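Side-chain contact in VapB family protein (Caulobacter crescentus, PDB 5K8J), which serves as the antitoxin of the VapBC1 toxin-antitoxin pair, probably binding DNA and inhibiting its partner, the PIN-domain ribonuclease VapC: residues A[29-34]-A[46-51]. Sequence-based numbering, arbitrary orientation.
Sequences LAFGAD and LTIYPS
Phe31 and Pro50 mark the place where the irregular chain 29-34 comes nearest to the end of strand 45-50; their CA atoms stay 8.3 Å apart, a separation that the Phe31 ring spans to meet both side chains and backbone of the strand. Phe31 does this alone for its segment. A chi1 of -68°, with CG trans to the carbonyl carbon, sends the ring toward the strand, which it reaches with its far end. Phe31 CE1 lies 4.0 Å from CG2 of Ile48, the branch that stands anti to the Ile48 backbone N. On the other flank, Phe31 CE2 is 4.0 Å from CD of Pro50, and the Phe31 and Pro50 side chains run roughly perpendicular to each other. Phe31 CZ comes between these two, 3.9 Å from the backbone O of Ile48 and close to CA of Tyr49. The contact is therefore van der Waals packing across one short span of strand, while the CB of Tyr49 points away from the loop. Leu37 of strand 37-42, the antiparallel hairpin partner of 45-50, touches both Phe31 and Ile48. A second VapB subunit adds Arg41 in a cation-pi contact with Phe31, and its strand pairs antiparallel with Leu46 and Ile48, carrying the hairpin sheet on across the dimer interface.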
loop_
_atom_site.group_PDB
_atom_site.type_symbol
_atom_site.label_atom_id
_atom_site.label_comp_id
_atom_site.label_asym_id
_atom_site.label_seq_id
_atom_site.Cartn_x
_atom_site.Cartn_y
_atom_site.Cartn_z
ATOM N N LEU A 29 -10.076 11.129 -0.927
ATOM C CA LEU A 29 -9.297 11.928 -1.862
ATOM C C LEU A 29 -10.050 13.174 -2.310
ATOM O O LEU A 29 -9.456 14.031 -2.969
ATOM C CB LEU A 29 -8.929 11.092 -3.108
ATOM C CG LEU A 29 -7.953 9.913 -2.980
ATOM C CD1 LEU A 29 -8.577 8.668 -2.347
ATOM C CD2 LEU A 29 -7.428 9.565 -4.338
ATOM N N ALA A 30 -11.334 13.288 -1.974
ATOM C CA ALA A 30 -12.198 14.286 -2.583
ATOM C C ALA A 30 -11.936 15.668 -1.998
ATOM O O ALA A 30 -11.475 15.816 -0.863
ATOM C CB ALA A 30 -13.665 13.917 -2.381
ATOM N N PHE A 31 -12.213 16.683 -2.802
ATOM C CA PHE A 31 -12.130 18.073 -2.374
ATOM C C PHE A 31 -13.517 18.547 -1.970
ATOM O O PHE A 31 -14.531 17.981 -2.378
ATOM C CB PHE A 31 -11.602 18.976 -3.497
ATOM C CG PHE A 31 -10.164 18.734 -3.861
ATOM C CD1 PHE A 31 -9.833 17.861 -4.887
ATOM C CD2 PHE A 31 -9.144 19.393 -3.191
ATOM C CE1 PHE A 31 -8.498 17.639 -5.228
ATOM C CE2 PHE A 31 -7.810 19.183 -3.521
ATOM C CZ PHE A 31 -7.488 18.296 -4.533
ATOM N N GLY A 32 -13.558 19.607 -1.175
ATOM C CA GLY A 32 -14.848 20.212 -0.881
ATOM C C GLY A 32 -15.635 20.592 -2.122
ATOM O O GLY A 32 -15.050 20.926 -3.156
ATOM N N ALA A 33 -16.969 20.576 -2.030
ATOM C CA ALA A 33 -17.808 20.842 -3.196
ATOM C C ALA A 33 -17.798 22.304 -3.631
ATOM O O ALA A 33 -18.210 22.602 -4.754
ATOM C CB ALA A 33 -19.248 20.417 -2.920
ATOM N N ASP A 34 -17.366 23.225 -2.779
ATOM C CA ASP A 34 -17.275 24.629 -3.161
ATOM C C ASP A 34 -15.849 25.056 -3.463
ATOM O O ASP A 34 -15.602 26.247 -3.680
ATOM C CB ASP A 34 -17.855 25.511 -2.056
ATOM C CG ASP A 34 -19.341 25.279 -1.844
ATOM O OD1 ASP A 34 -20.059 25.068 -2.848
ATOM O OD2 ASP A 34 -19.787 25.307 -0.674
ATOM N N LEU A 46 -2.110 14.089 -14.677
ATOM C CA LEU A 46 -3.031 15.162 -14.345
ATOM C C LEU A 46 -2.822 15.561 -12.897
ATOM O O LEU A 46 -2.806 14.702 -12.011
ATOM C CB LEU A 46 -4.465 14.688 -14.566
ATOM C CG LEU A 46 -5.585 15.664 -14.252
ATOM C CD1 LEU A 46 -5.536 16.831 -15.211
ATOM C CD2 LEU A 46 -6.916 14.898 -14.379
ATOM N N THR A 47 -2.637 16.865 -12.648
ATOM C CA THR A 47 -2.399 17.390 -11.310
ATOM C C THR A 47 -3.533 18.348 -10.964
ATOM O O THR A 47 -3.843 19.247 -11.754
ATOM C CB THR A 47 -1.049 18.110 -11.243
ATOM O OG1 THR A 47 0.000 17.206 -11.579
ATOM C CG2 THR A 47 -0.784 18.645 -9.847
ATOM N N ILE A 48 -4.139 18.150 -9.798
ATOM C CA ILE A 48 -5.354 18.864 -9.396
ATOM C C ILE A 48 -5.137 19.433 -7.996
ATOM O O ILE A 48 -4.641 18.729 -7.112
ATOM C CB ILE A 48 -6.567 17.907 -9.422
ATOM C CG1 ILE A 48 -6.740 17.318 -10.823
ATOM C CG2 ILE A 48 -7.838 18.633 -8.998
ATOM C CD1 ILE A 48 -7.874 16.294 -10.934
ATOM N N TYR A 49 -5.430 20.722 -7.807
ATOM C CA TYR A 49 -5.201 21.353 -6.510
ATOM C C TYR A 49 -6.113 22.570 -6.403
ATOM O O TYR A 49 -6.676 23.026 -7.405
ATOM C CB TYR A 49 -3.722 21.746 -6.318
ATOM C CG TYR A 49 -3.165 22.660 -7.354
ATOM C CD1 TYR A 49 -3.261 24.046 -7.199
ATOM C CD2 TYR A 49 -2.564 22.172 -8.496
ATOM C CE1 TYR A 49 -2.781 24.915 -8.164
ATOM C CE2 TYR A 49 -2.071 23.043 -9.475
ATOM C CZ TYR A 49 -2.174 24.408 -9.286
ATOM O OH TYR A 49 -1.699 25.284 -10.233
ATOM N N PRO A 50 -6.271 23.125 -5.203
ATOM C CA PRO A 50 -7.197 24.256 -5.031
ATOM C C PRO A 50 -6.680 25.498 -5.739
ATOM O O PRO A 50 -5.512 25.864 -5.596
ATOM C CB PRO A 50 -7.231 24.453 -3.512
ATOM C CG PRO A 50 -6.867 23.133 -2.961
ATOM C CD PRO A 50 -5.826 22.592 -3.905
ATOM N N SER A 51 -7.559 26.145 -6.506
ATOM C CA SER A 51 -7.214 27.402 -7.162
ATOM C C SER A 51 -7.088 28.509 -6.115
ATOM O O SER A 51 -8.074 28.867 -5.461
ATOM C CB SER A 51 -8.282 27.778 -8.188
ATOM O OG SER A 51 -8.442 26.776 -9.165
#